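Local coordinates for protein LbaCas13a H328A (C2c2) (Lachnospiraceae bacterium NK4A179, PDB 5WLH) that binds pre-crRNA as a CRISPR-Cas13a nuclease and probably cleaves target RNA, with a preference for A, under the direction of its guide, at residues 298-303 / 322-327; 1135-1140 / 1224-1229; 989-994 / 1040-1045; 569-574 / 981-986. All blocks are in the same frame, centred on the assembly; numbering follows the deposited sequence.

Interaction 1 of 4, residues 298-303 / 322-327; sequences MLRRMR and NEKFDV
Arg-300 on helix 292-311 comes nearest the loop 322-327 at Val-327, their CA atoms 6.1 Å apart, as the chain runs past the helix flank into helix 327-335. The arginine's CG stands anti to the backbone N (chi1 -178°), which sets it 3.7 Å from Phe-325 CE1, and the chain then bends at chi3. Its guanidinium grips a single atom, Phe-325 O, side-on with two nitrogens: NE lies on a lone pair of that carbonyl at 2.8 Å, with a nearly straight N-H, while NH2 stands above the carbonyl plane at 3.2 Å from Phe-325 O. The oxygen lies in the guanidinium plane, and Lys-324 CA lies over one face, offset toward the rim. Lys-324 is the centre of an inverse gamma turn; its side chain crosses that of Arg-300 at about a right angle, Lys-324 CD lying 3.4 Å from Arg-300 NH1. The Phe-325 ring packs on the aliphatic parts of Arg-300 and Arg-303, its edge at CE2 meeting Arg-303 CG. An alanine at Arg-300 would probably leave Phe-325 O without both donors and open a gap beside the phenylalanine ring. Val-327 CG1 packs against Arg-303 CB at 3.5 Å and also touches Arg-300 CA. The head of Arg-303 continues beyond the loop to salt bridges with Asp-330 and Glu-434, and Asp-326 OD1 caps Glu-329 N at the start of helix 327-335.

Interaction 2 of 4, residues 1135-1140 / 1224-1229; sequences NFQLGY and DCYASG
Gln-1137 and Tyr-1140, on the long helix 1106-1145, hold the type I beta turn from Cys-1225 to Ser-1228 by two polar links. The amide of Gln-1137 stands at 88° to the Tyr-1226 ring, and its NE2 sits 3.5 Å above the ring, over the centre. From there NE2 donates to Tyr-1226 O at 3.0 Å, so one nitrogen both bonds the backbone and covers the aromatic face of the same residue. Tyr-1140 OH and Ser-1228 OG are hydrogen-bonded at 2.7 Å. Beyond that hydroxyl pair, Gly-1229 CA makes a CH-pi contact with the face of the Tyr-1140 ring, 3.9 Å from its centroid; a CB there would clash with Tyr-1140 CE1. Phe-1136 brings CZ to 3.2 Å from Gly-1229 O.

In the next shell, Tyr-1180 OH bonds Gln-1137 OE1 and so probably holds the rotation of the amide, while Tyr-448 on helix 429-458 meets the rings of Phe-1136 and Tyr-1140 edge-to-face. Asp-1224, just before the turn, forms an Asx motif: with OD2 bonded to Tyr-1213 OH, its OD1 accepts from Ala-1227 N at 3.0 Å, from above the carboxylate plane.

Interaction 3 of 4, residues 989-994 / 1040-1045; sequences EVYAEY and NIILSK
Tyr-994 of helix 988-995 lays its ring against Lys-1045 and Ile-1041 of helix 1039-1047, and it carries most of this contact. Ile-1041 CG2 meets the ring in its plane, at the edge, 3.7 Å from Tyr-994 CD2. Lys-1045 crosses the phenol end instead: its CB is 3.3 Å from Tyr-994 OH, its CD is 3.5 Å from Tyr-994 CZ, and its CE comes to lie over one face. The bent lysine chain then carries its ammonium away to Gln-516 OE1, and NZ is too far from the ring centroid for more than a weak cation-pi attraction. Water 1 donates to Ser-1044 O and makes a weak hydrogen bond with Tyr-994 OH at 3.5 Å. Ser-1044 turns its own hydroxyl back into its helix, where OG donates to Ile-1041 O, which also accepts from Lys-1045 N on the same face. A turn earlier on helix 988-995, Tyr-991 brings its CE1 to 4.1 Å from Ile-1042 CD1, and its edge also meets Ile-1041 CG2; its OH is bonded to Lys-1036 O and Asn-1038 N, just ahead of helix 1039-1047. The axes of 989-994 and 1040-1045 are nearly perpendicular (86°) and come no closer than 11.8 Å, a spacing bridged by the two tyrosines. Helix 988-995 meets the start of helix 1008-1017, Ala-992 and Glu-993 touching Tyr-1008, and helix 1039-1047 rests on helix 1106-1145 through Asn-1040 and Leu-1043.

Interaction 4 of 4, residues 569-574 / 981-986; sequences GHSLWT and ISDYFK
Asp-983 points its carboxylate into the 3-10 turn 570-572 and grips Ser-571 with both oxygens. OD2 uses its syn lone pair to accept from Ser-571 OG at 2.7 Å, while OD1 accepts from Ser-571 N at 2.9 Å, also on the syn side but 30° out of the carboxylate plane. The His-570 ring is turned 70° from the carboxylate, with Asp-983 OD1 3.4 Å above its plane and over its centre, and its CE1 edge faces Ser-982 O. Water 2 joins His-570 N and ND1 to Asp-983 O. Gly-569 CA comes within 3.4 Å of Asp-983 OD2, where a CB would clash. Ser-978 OG is a further partner of OD2. A leucine in place of Asp-983 would probably leave Ser-571 N and OG without their acceptors and free the serine hydroxyl to turn. The contact joins the loop after helix 559-564, on whose Asp-561 and Leu-564 His-570 packs, to the loop running from helix 960-974 into helix 988-995.

From the N terminus, interaction 1 comes first and closes a short loop, tying helix 292-311 to the start of helix 327-335. Interaction 4 closes by far the longest, from 569-574 to 981-986 with 406 residues between. Interaction 3 follows almost at once, joining helix 988-995 to helix 1039-1047, and interaction 2 then ties helix 1106-1145 to the loop before helix 1230-1233. All four run in series; none nests or crosses. Interactions 3 and 4 form one neighbourhood, their centres about 13 Å apart, with Phe-985 against Tyr-991 and Tyr-994, and Tyr-984 against Ile-1042. Interactions 1 and 2 have centres about 21 Å apart and do not touch, far from that pair.

Interaction 1 of 4, residues 298-303 / 322-327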
loop_
_atom_site.group_PDB
_atom_site.type_symbol
_atom_site.label_atom_id
_atom_site.label_comp_id
_atom_site.label_asym_id
_atom_site.label_seq_id
_atom_site.Cartn_x
_atom_site.Cartn_y
_atom_site.Cartn_z
ATOM N N MET A 298 33.668 13.368 -4.752
ATOM C CA MET A 298 33.222 12.051 -5.192
ATOM C C MET A 298 31.993 12.154 -6.087
ATOM O O MET A 298 31.892 11.433 -7.086
ATOM C CB MET A 298 32.937 11.168 -3.980
ATOM C CG MET A 298 34.215 10.763 -3.238
ATOM S SD MET A 298 33.768 9.936 -1.700
ATOM C CE MET A 298 33.311 8.314 -2.306
ATOM N N LEU A 299 31.051 13.038 -5.754
ATOM C CA LEU A 299 29.899 13.225 -6.636
ATOM C C LEU A 299 30.324 13.797 -7.978
ATOM O O LEU A 299 29.718 13.488 -9.009
ATOM C CB LEU A 299 28.865 14.158 -6.012
ATOM C CG LEU A 299 27.855 13.556 -5.046
ATOM C CD1 LEU A 299 26.598 14.441 -5.025
ATOM C CD2 LEU A 299 27.531 12.118 -5.452
ATOM N N ARG A 300 31.359 14.630 -7.989
ATOM C CA ARG A 300 31.832 15.163 -9.262
ATOM C C ARG A 300 32.399 14.070 -10.154
ATOM O O ARG A 300 32.185 14.088 -11.369
ATOM C CB ARG A 300 32.883 16.239 -9.008
ATOM C CG ARG A 300 33.405 16.894 -10.276
ATOM C CD ARG A 300 34.170 18.174 -9.921
ATOM N NE ARG A 300 33.334 19.124 -9.193
ATOM C CZ ARG A 300 33.452 19.381 -7.896
ATOM N NH1 ARG A 300 34.379 18.767 -7.174
ATOM N NH2 ARG A 300 32.643 20.255 -7.321
ATOM N N ARG A 301 33.141 13.122 -9.579
ATOM C CA ARG A 301 33.652 12.021 -10.382
ATOM C C ARG A 301 32.517 11.175 -10.932
ATOM O O ARG A 301 32.565 10.726 -12.082
ATOM C CB ARG A 301 34.601 11.157 -9.560
ATOM C CG ARG A 301 35.919 11.902 -9.215
ATOM C CD ARG A 301 36.713 11.158 -8.173
ATOM N NE ARG A 301 37.690 12.068 -7.572
ATOM C CZ ARG A 301 38.842 12.398 -8.149
ATOM N NH1 ARG A 301 39.157 11.876 -9.322
ATOM N NH2 ARG A 301 39.686 13.233 -7.552
ATOM N N MET A 302 31.488 10.940 -10.119
ATOM C CA MET A 302 30.330 10.207 -10.622
ATOM C C MET A 302 29.609 11.005 -11.703
ATOM O O MET A 302 29.155 10.439 -12.704
ATOM C CB MET A 302 29.384 9.882 -9.462
ATOM C CG MET A 302 28.301 8.908 -9.833
ATOM S SD MET A 302 27.240 8.525 -8.405
ATOM C CE MET A 302 26.247 10.000 -8.337
ATOM N N ARG A 303 29.522 12.329 -11.534
ATOM C CA ARG A 303 28.918 13.166 -12.561
ATOM C C ARG A 303 29.695 13.080 -13.870
ATOM O O ARG A 303 29.096 13.034 -14.951
ATOM C CB ARG A 303 28.840 14.611 -12.075
ATOM C CG ARG A 303 28.221 15.575 -13.058
ATOM C CD ARG A 303 26.749 15.247 -13.300
ATOM N NE ARG A 303 26.252 15.910 -14.500
ATOM C CZ ARG A 303 25.012 15.806 -14.958
ATOM N NH1 ARG A 303 24.119 15.059 -14.305
ATOM N NH2 ARG A 303 24.670 16.442 -16.078
ATOM N N ASN A 322 40.804 18.802 -13.298
ATOM C CA ASN A 322 40.739 19.441 -11.992
ATOM C C ASN A 322 39.733 20.582 -11.964
ATOM O O ASN A 322 39.780 21.420 -11.056
ATOM C CB ASN A 322 42.123 19.949 -11.576
ATOM C CG ASN A 322 43.055 18.824 -11.142
ATOM O OD1 ASN A 322 42.621 17.820 -10.574
ATOM N ND2 ASN A 322 44.343 18.986 -11.421
ATOM N N GLU A 323 38.841 20.656 -12.946
ATOM C CA GLU A 323 37.781 21.649 -12.888
ATOM C C GLU A 323 36.750 21.197 -11.870
ATOM O O GLU A 323 36.162 20.118 -12.012
ATOM C CB GLU A 323 37.135 21.847 -14.254
ATOM C CG GLU A 323 36.010 22.868 -14.216
ATOM C CD GLU A 323 35.426 23.148 -15.578
ATOM O OE1 GLU A 323 36.034 22.725 -16.585
ATOM O OE2 GLU A 323 34.352 23.785 -15.640
ATOM N N LYS A 324 36.557 22.000 -10.826
ATOM C CA LYS A 324 35.576 21.692 -9.786
ATOM C C LYS A 324 34.198 22.212 -10.191
ATOM O O LYS A 324 33.578 23.016 -9.499
ATOM C CB LYS A 324 36.015 22.279 -8.446
ATOM C CG LYS A 324 37.261 21.638 -7.805
ATOM C CD LYS A 324 37.320 20.132 -8.048
ATOM C CE LYS A 324 38.616 19.718 -8.732
ATOM N NZ LYS A 324 38.527 18.338 -9.291
ATOM N N PHE A 325 33.719 21.753 -11.347
ATOM C CA PHE A 325 32.456 22.287 -11.835
ATOM C C PHE A 325 31.316 21.886 -10.905
ATOM O O PHE A 325 31.366 20.858 -10.225
ATOM C CB PHE A 325 32.174 21.840 -13.276
ATOM C CG PHE A 325 31.917 20.373 -13.435
ATOM C CD1 PHE A 325 32.968 19.475 -13.518
ATOM C CD2 PHE A 325 30.617 19.893 -13.544
ATOM C CE1 PHE A 325 32.731 18.115 -13.680
ATOM C CE2 PHE A 325 30.372 18.537 -13.708
ATOM C CZ PHE A 325 31.425 17.648 -13.772
ATOM N N ASP A 326 30.319 22.758 -10.828
ATOM C CA ASP A 326 29.130 22.484 -10.040
ATOM C C ASP A 326 28.317 21.401 -10.737
ATOM O O ASP A 326 27.882 21.588 -11.878
ATOM C CB ASP A 326 28.323 23.768 -9.875
ATOM C CG ASP A 326 27.205 23.626 -8.873
ATOM O OD1 ASP A 326 26.193 22.977 -9.211
ATOM O OD2 ASP A 326 27.337 24.170 -7.750
ATOM N N VAL A 327 28.144 20.251 -10.070
ATOM C CA VAL A 327 27.428 19.139 -10.697
ATOM C C VAL A 327 25.975 19.508 -10.967
ATOM O O VAL A 327 25.389 19.081 -11.969
ATOM C CB VAL A 327 27.536 17.861 -9.840
ATOM C CG1 VAL A 327 28.949 17.356 -9.848
ATOM C CG2 VAL A 327 27.064 18.117 -8.404
#

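Interaction 2 of 4, residues 1135-1140 / 1224-1229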
loop_
_atom_site.group_PDB
_atom_site.type_symbol
_atom_site.label_atom_id
_atom_site.label_comp_id
_atom_site.label_asym_id
_atom_site.label_seq_id
_atom_site.Cartn_x
_atom_site.Cartn_y
_atom_site.Cartn_z
ATOM N N ASN A 1135 16.523 6.044 8.752
ATOM C CA ASN A 1135 17.359 4.953 8.269
ATOM C C ASN A 1135 18.526 5.482 7.437
ATOM O O ASN A 1135 19.637 4.951 7.517
ATOM C CB ASN A 1135 16.534 3.981 7.429
ATOM C CG ASN A 1135 15.713 3.027 8.272
ATOM O OD1 ASN A 1135 15.853 2.967 9.481
ATOM N ND2 ASN A 1135 14.823 2.300 7.623
ATOM N N PHE A 1136 18.266 6.477 6.578
ATOM C CA PHE A 1136 19.348 7.069 5.808
ATOM C C PHE A 1136 20.416 7.611 6.740
ATOM O O PHE A 1136 21.608 7.321 6.576
ATOM C CB PHE A 1136 18.851 8.212 4.920
ATOM C CG PHE A 1136 19.962 8.850 4.143
ATOM C CD1 PHE A 1136 20.758 9.856 4.714
ATOM C CD2 PHE A 1136 20.268 8.402 2.868
ATOM C CE1 PHE A 1136 21.816 10.394 4.006
ATOM C CE2 PHE A 1136 21.317 8.961 2.144
ATOM C CZ PHE A 1136 22.087 9.959 2.709
ATOM N N GLN A 1137 19.992 8.424 7.709
ATOM C CA GLN A 1137 20.944 9.011 8.653
ATOM C C GLN A 1137 21.679 7.931 9.430
ATOM O O GLN A 1137 22.899 7.994 9.582
ATOM C CB GLN A 1137 20.230 9.956 9.604
ATOM C CG GLN A 1137 19.701 11.200 8.904
ATOM C CD GLN A 1137 18.872 12.061 9.815
ATOM O OE1 GLN A 1137 17.995 11.571 10.533
ATOM N NE2 GLN A 1137 19.138 13.355 9.793
ATOM N N LEU A 1138 20.953 6.921 9.915
ATOM C CA LEU A 1138 21.599 5.823 10.622
ATOM C C LEU A 1138 22.607 5.117 9.741
ATOM O O LEU A 1138 23.712 4.819 10.178
ATOM C CB LEU A 1138 20.561 4.822 11.108
ATOM C CG LEU A 1138 19.829 5.273 12.355
ATOM C CD1 LEU A 1138 18.714 4.260 12.644
ATOM C CD2 LEU A 1138 20.811 5.372 13.583
ATOM N N GLY A 1139 22.238 4.819 8.496
ATOM C CA GLY A 1139 23.154 4.084 7.645
ATOM C C GLY A 1139 24.369 4.908 7.287
ATOM O O GLY A 1139 25.498 4.405 7.296
ATOM N N TYR A 1140 24.149 6.184 6.988
ATOM C CA TYR A 1140 25.224 7.090 6.620
ATOM C C TYR A 1140 26.180 7.309 7.793
ATOM O O TYR A 1140 27.399 7.167 7.654
ATOM C CB TYR A 1140 24.596 8.395 6.145
ATOM C CG TYR A 1140 25.558 9.498 5.849
ATOM C CD1 TYR A 1140 26.111 9.628 4.587
ATOM C CD2 TYR A 1140 25.934 10.402 6.836
ATOM C CE1 TYR A 1140 26.998 10.665 4.300
ATOM C CE2 TYR A 1140 26.827 11.435 6.563
ATOM C CZ TYR A 1140 27.349 11.558 5.292
ATOM O OH TYR A 1140 28.228 12.587 5.018
ATOM N N ASP A 1224 26.500 21.415 9.600
ATOM C CA ASP A 1224 25.171 20.831 9.816
ATOM C C ASP A 1224 25.305 19.306 9.733
ATOM O O ASP A 1224 25.112 18.709 8.670
ATOM C CB ASP A 1224 24.154 21.364 8.816
ATOM C CG ASP A 1224 22.720 20.954 9.153
ATOM O OD1 ASP A 1224 22.536 19.938 9.854
ATOM O OD2 ASP A 1224 21.771 21.655 8.738
ATOM N N CYS A 1225 25.598 18.688 10.881
ATOM C CA CYS A 1225 25.730 17.237 10.943
ATOM C C CYS A 1225 24.410 16.540 10.614
ATOM O O CYS A 1225 24.399 15.486 9.968
ATOM C CB CYS A 1225 26.215 16.823 12.334
ATOM S SG CYS A 1225 26.346 15.035 12.581
ATOM N N TYR A 1226 23.291 17.101 11.068
ATOM C CA TYR A 1226 21.988 16.494 10.785
ATOM C C TYR A 1226 21.789 16.303 9.288
ATOM O O TYR A 1226 21.280 15.264 8.838
ATOM C CB TYR A 1226 20.888 17.384 11.360
ATOM C CG TYR A 1226 19.473 17.008 11.011
ATOM C CD1 TYR A 1226 18.885 17.466 9.834
ATOM C CD2 TYR A 1226 18.703 16.227 11.873
ATOM C CE1 TYR A 1226 17.602 17.145 9.513
ATOM C CE2 TYR A 1226 17.395 15.904 11.558
ATOM C CZ TYR A 1226 16.857 16.371 10.369
ATOM O OH TYR A 1226 15.565 16.079 10.026
ATOM N N ALA A 1227 22.193 17.295 8.507
ATOM C CA ALA A 1227 22.021 17.290 7.064
ATOM C C ALA A 1227 23.172 16.623 6.323
ATOM O O ALA A 1227 23.171 16.626 5.085
ATOM C CB ALA A 1227 21.843 18.730 6.555
ATOM N N SER A 1228 24.162 16.067 7.030
ATOM C CA SER A 1228 25.297 15.464 6.343
ATOM C C SER A 1228 24.824 14.291 5.498
ATOM O O SER A 1228 24.055 13.446 5.966
ATOM C CB SER A 1228 26.362 15.007 7.341
ATOM O OG SER A 1228 27.561 14.672 6.660
ATOM N N GLY A 1229 25.237 14.275 4.233
ATOM C CA GLY A 1229 24.802 13.248 3.313
ATOM C C GLY A 1229 23.425 13.453 2.712
ATOM O O GLY A 1229 23.099 12.779 1.730
#

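Interaction 3 of 4, residues 989-994 / 1040-1045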
loop_
_atom_site.group_PDB
_atom_site.type_symbol
_atom_site.label_atom_id
_atom_site.label_comp_id
_atom_site.label_asym_id
_atom_site.label_seq_id
_atom_site.Cartn_x
_atom_site.Cartn_y
_atom_site.Cartn_z
ATOM N N GLU A 989 -32.426 24.807 17.903
ATOM C CA GLU A 989 -32.186 25.901 16.967
ATOM C C GLU A 989 -30.789 25.835 16.359
ATOM O O GLU A 989 -30.634 25.978 15.143
ATOM C CB GLU A 989 -32.406 27.252 17.654
ATOM C CG GLU A 989 -31.930 28.444 16.828
ATOM C CD GLU A 989 -32.769 28.680 15.578
ATOM O OE1 GLU A 989 -32.351 29.490 14.724
ATOM O OE2 GLU A 989 -33.848 28.067 15.448
ATOM N N VAL A 990 -29.756 25.641 17.185
ATOM C CA VAL A 990 -28.410 25.506 16.634
ATOM C C VAL A 990 -28.296 24.222 15.822
ATOM O O VAL A 990 -27.597 24.178 14.804
ATOM C CB VAL A 990 -27.342 25.568 17.742
ATOM C CG1 VAL A 990 -27.049 27.007 18.124
ATOM C CG2 VAL A 990 -27.776 24.764 18.952
ATOM N N TYR A 991 -28.979 23.161 16.254
ATOM C CA TYR A 991 -28.997 21.930 15.470
ATOM C C TYR A 991 -29.606 22.171 14.096
ATOM O O TYR A 991 -29.026 21.794 13.072
ATOM C CB TYR A 991 -29.766 20.838 16.213
ATOM C CG TYR A 991 -29.861 19.528 15.453
ATOM C CD1 TYR A 991 -28.794 19.062 14.693
ATOM C CD2 TYR A 991 -31.009 18.758 15.502
ATOM C CE1 TYR A 991 -28.875 17.874 14.001
ATOM C CE2 TYR A 991 -31.100 17.567 14.811
ATOM C CZ TYR A 991 -30.029 17.129 14.060
ATOM O OH TYR A 991 -30.118 15.946 13.368
ATOM N N ALA A 992 -30.776 22.817 14.054
ATOM C CA ALA A 992 -31.422 23.092 12.775
ATOM C C ALA A 992 -30.546 23.967 11.891
ATOM O O ALA A 992 -30.500 23.784 10.668
ATOM C CB ALA A 992 -32.779 23.756 13.009
ATOM N N GLU A 993 -29.841 24.928 12.490
ATOM C CA GLU A 993 -28.922 25.755 11.713
ATOM C C GLU A 993 -27.753 24.938 11.179
ATOM O O GLU A 993 -27.258 25.203 10.077
ATOM C CB GLU A 993 -28.411 26.917 12.566
ATOM C CG GLU A 993 -27.448 27.843 11.840
ATOM C CD GLU A 993 -27.170 29.116 12.613
ATOM O OE1 GLU A 993 -26.664 30.085 12.004
ATOM O OE2 GLU A 993 -27.457 29.148 13.831
ATOM N N TYR A 994 -27.294 23.948 11.945
ATOM C CA TYR A 994 -26.234 23.075 11.455
ATOM C C TYR A 994 -26.716 22.230 10.278
ATOM O O TYR A 994 -26.003 22.082 9.279
ATOM C CB TYR A 994 -25.725 22.191 12.590
ATOM C CG TYR A 994 -24.422 21.510 12.266
ATOM C CD1 TYR A 994 -23.215 22.177 12.405
ATOM C CD2 TYR A 994 -24.403 20.205 11.794
ATOM C CE1 TYR A 994 -22.021 21.562 12.097
ATOM C CE2 TYR A 994 -23.220 19.580 11.483
ATOM C CZ TYR A 994 -22.032 20.262 11.635
ATOM O OH TYR A 994 -20.851 19.635 11.321
ATOM N N ASN A 1040 -25.895 10.616 10.278
ATOM C CA ASN A 1040 -24.830 11.045 9.378
ATOM C C ASN A 1040 -24.442 12.500 9.617
ATOM O O ASN A 1040 -23.268 12.870 9.463
ATOM C CB ASN A 1040 -25.262 10.831 7.928
ATOM C CG ASN A 1040 -25.457 9.357 7.595
ATOM O OD1 ASN A 1040 -24.838 8.478 8.205
ATOM N ND2 ASN A 1040 -26.324 9.082 6.640
ATOM N N ILE A 1041 -25.405 13.341 9.983
ATOM C CA ILE A 1041 -25.085 14.726 10.316
ATOM C C ILE A 1041 -24.172 14.775 11.535
ATOM O O ILE A 1041 -23.175 15.501 11.550
ATOM C CB ILE A 1041 -26.374 15.537 10.541
ATOM C CG1 ILE A 1041 -27.160 15.658 9.231
ATOM C CG2 ILE A 1041 -26.048 16.916 11.112
ATOM C CD1 ILE A 1041 -26.621 16.664 8.276
ATOM N N ILE A 1042 -24.499 14.005 12.574
ATOM C CA ILE A 1042 -23.686 14.046 13.786
ATOM C C ILE A 1042 -22.312 13.433 13.520
ATOM O O ILE A 1042 -21.288 13.964 13.962
ATOM C CB ILE A 1042 -24.410 13.358 14.959
ATOM C CG1 ILE A 1042 -25.447 14.301 15.578
ATOM C CG2 ILE A 1042 -23.431 13.037 16.078
ATOM C CD1 ILE A 1042 -26.658 14.526 14.760
ATOM N N LEU A 1043 -22.262 12.329 12.763
ATOM C CA LEU A 1043 -20.966 11.735 12.441
ATOM C C LEU A 1043 -20.107 12.698 11.629
ATOM O O LEU A 1043 -18.886 12.759 11.806
ATOM C CB LEU A 1043 -21.163 10.417 11.687
ATOM C CG LEU A 1043 -21.685 9.240 12.509
ATOM C CD1 LEU A 1043 -21.976 8.075 11.590
ATOM C CD2 LEU A 1043 -20.701 8.820 13.616
ATOM N N SER A 1044 -20.724 13.458 10.725
ATOM C CA SER A 1044 -19.953 14.444 9.966
ATOM C C SER A 1044 -19.480 15.586 10.864
ATOM O O SER A 1044 -18.405 16.153 10.636
ATOM C CB SER A 1044 -20.793 14.957 8.796
ATOM O OG SER A 1044 -21.583 16.057 9.195
ATOM N N LYS A 1045 -20.246 15.905 11.910
ATOM C CA LYS A 1045 -19.841 16.944 12.856
ATOM C C LYS A 1045 -18.684 16.479 13.737
ATOM O O LYS A 1045 -17.775 17.256 14.039
ATOM C CB LYS A 1045 -21.041 17.354 13.712
ATOM C CG LYS A 1045 -20.703 18.124 14.992
ATOM C CD LYS A 1045 -20.688 19.624 14.756
ATOM C CE LYS A 1045 -21.178 20.411 15.980
ATOM N NZ LYS A 1045 -21.062 19.663 17.274
HETATM O O HOH W 1 -17.489 18.813 10.827
#

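Interaction 4 of 4, residues 569-574 / 981-986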
loop_
_atom_site.group_PDB
_atom_site.type_symbol
_atom_site.label_atom_id
_atom_site.label_comp_id
_atom_site.label_asym_id
_atom_site.label_seq_id
_atom_site.Cartn_x
_atom_site.Cartn_y
_atom_site.Cartn_z
ATOM N N GLY A 569 -21.751 11.111 24.120
ATOM C CA GLY A 569 -22.647 12.151 24.604
ATOM C C GLY A 569 -22.600 12.282 26.119
ATOM O O GLY A 569 -22.602 11.286 26.855
ATOM N N HIS A 570 -22.577 13.532 26.596
ATOM C CA HIS A 570 -22.422 13.752 28.030
ATOM C C HIS A 570 -23.589 13.187 28.829
ATOM O O HIS A 570 -23.433 12.920 30.028
ATOM C CB HIS A 570 -22.220 15.246 28.320
ATOM C CG HIS A 570 -23.451 16.082 28.157
ATOM N ND1 HIS A 570 -23.695 16.834 27.028
ATOM C CD2 HIS A 570 -24.481 16.326 29.002
ATOM C CE1 HIS A 570 -24.835 17.488 27.175
ATOM N NE2 HIS A 570 -25.330 17.199 28.365
ATOM N N SER A 571 -24.735 12.952 28.184
ATOM C CA SER A 571 -25.873 12.359 28.876
ATOM C C SER A 571 -25.576 10.957 29.385
ATOM O O SER A 571 -26.257 10.487 30.300
ATOM C CB SER A 571 -27.098 12.328 27.961
ATOM O OG SER A 571 -27.016 11.266 27.025
ATOM N N LEU A 572 -24.578 10.282 28.826
ATOM C CA LEU A 572 -24.201 8.955 29.290
ATOM C C LEU A 572 -23.247 8.991 30.474
ATOM O O LEU A 572 -22.884 7.928 30.991
ATOM C CB LEU A 572 -23.562 8.158 28.146
ATOM C CG LEU A 572 -24.371 8.043 26.853
ATOM C CD1 LEU A 572 -23.497 7.470 25.769
ATOM C CD2 LEU A 572 -25.599 7.165 27.077
ATOM N N TRP A 573 -22.834 10.180 30.914
ATOM C CA TRP A 573 -21.799 10.317 31.933
ATOM C C TRP A 573 -22.290 11.080 33.159
ATOM O O TRP A 573 -21.474 11.528 33.970
ATOM C CB TRP A 573 -20.565 11.003 31.338
ATOM C CG TRP A 573 -19.932 10.195 30.257
ATOM C CD1 TRP A 573 -20.300 10.156 28.943
ATOM C CD2 TRP A 573 -18.826 9.300 30.395
ATOM N NE1 TRP A 573 -19.493 9.283 28.253
ATOM C CE2 TRP A 573 -18.576 8.747 29.120
ATOM C CE3 TRP A 573 -18.019 8.915 31.469
ATOM C CZ2 TRP A 573 -17.554 7.830 28.889
ATOM C CZ3 TRP A 573 -17.001 7.998 31.240
ATOM C CH2 TRP A 573 -16.777 7.468 29.956
ATOM N N THR A 574 -23.608 11.233 33.311
ATOM C CA THR A 574 -24.144 11.986 34.442
ATOM C C THR A 574 -23.792 11.339 35.777
ATOM O O THR A 574 -23.719 12.031 36.798
ATOM C CB THR A 574 -25.662 12.119 34.312
ATOM O OG1 THR A 574 -26.254 10.819 34.402
ATOM C CG2 THR A 574 -26.027 12.742 32.971
ATOM N N ILE A 981 -30.349 15.167 21.165
ATOM C CA ILE A 981 -29.793 16.274 20.391
ATOM C C ILE A 981 -28.882 17.127 21.264
ATOM O O ILE A 981 -27.836 17.608 20.811
ATOM C CB ILE A 981 -30.920 17.119 19.769
ATOM C CG1 ILE A 981 -31.683 16.318 18.714
ATOM C CG2 ILE A 981 -30.361 18.402 19.165
ATOM C CD1 ILE A 981 -33.044 16.911 18.352
ATOM N N SER A 982 -29.261 17.315 22.536
ATOM C CA SER A 982 -28.516 18.177 23.450
ATOM C C SER A 982 -27.138 17.631 23.782
ATOM O O SER A 982 -26.323 18.356 24.364
ATOM C CB SER A 982 -29.298 18.382 24.748
ATOM O OG SER A 982 -29.638 17.139 25.336
ATOM N N ASP A 983 -26.866 16.368 23.457
ATOM C CA ASP A 983 -25.505 15.872 23.587
ATOM C C ASP A 983 -24.580 16.486 22.550
ATOM O O ASP A 983 -23.361 16.508 22.757
ATOM C CB ASP A 983 -25.480 14.347 23.485
ATOM C CG ASP A 983 -25.779 13.675 24.808
ATOM O OD1 ASP A 983 -25.707 14.367 25.845
ATOM O OD2 ASP A 983 -26.054 12.458 24.820
ATOM N N TYR A 984 -25.130 16.993 21.448
ATOM C CA TYR A 984 -24.330 17.503 20.347
ATOM C C TYR A 984 -24.560 18.972 20.050
ATOM O O TYR A 984 -23.673 19.615 19.479
ATOM C CB TYR A 984 -24.599 16.682 19.077
ATOM C CG TYR A 984 -24.346 15.208 19.298
ATOM C CD1 TYR A 984 -23.048 14.718 19.428
ATOM C CD2 TYR A 984 -25.397 14.314 19.401
ATOM C CE1 TYR A 984 -22.814 13.370 19.650
ATOM C CE2 TYR A 984 -25.177 12.969 19.625
ATOM C CZ TYR A 984 -23.880 12.501 19.740
ATOM O OH TYR A 984 -23.670 11.170 19.966
ATOM N N PHE A 985 -25.705 19.526 20.433
ATOM C CA PHE A 985 -25.999 20.924 20.170
ATOM C C PHE A 985 -26.720 21.512 21.379
ATOM O O PHE A 985 -27.372 20.798 22.146
ATOM C CB PHE A 985 -26.838 21.085 18.893
ATOM C CG PHE A 985 -26.180 20.529 17.647
ATOM C CD1 PHE A 985 -26.351 19.201 17.281
ATOM C CD2 PHE A 985 -25.409 21.340 16.832
ATOM C CE1 PHE A 985 -25.751 18.693 16.138
ATOM C CE2 PHE A 985 -24.809 20.835 15.684
ATOM C CZ PHE A 985 -24.982 19.516 15.338
ATOM N N LYS A 986 -26.579 22.833 21.544
ATOM C CA LYS A 986 -27.190 23.504 22.689
ATOM C C LYS A 986 -28.707 23.334 22.686
ATOM O O LYS A 986 -29.304 23.035 23.727
ATOM C CB LYS A 986 -26.810 24.987 22.697
ATOM C CG LYS A 986 -27.423 25.802 23.834
ATOM C CD LYS A 986 -27.340 25.087 25.186
ATOM C CE LYS A 986 -28.013 25.935 26.275
ATOM N NZ LYS A 986 -27.566 25.642 27.662
HETATM O O HOH W 2 -22.091 15.750 24.929
#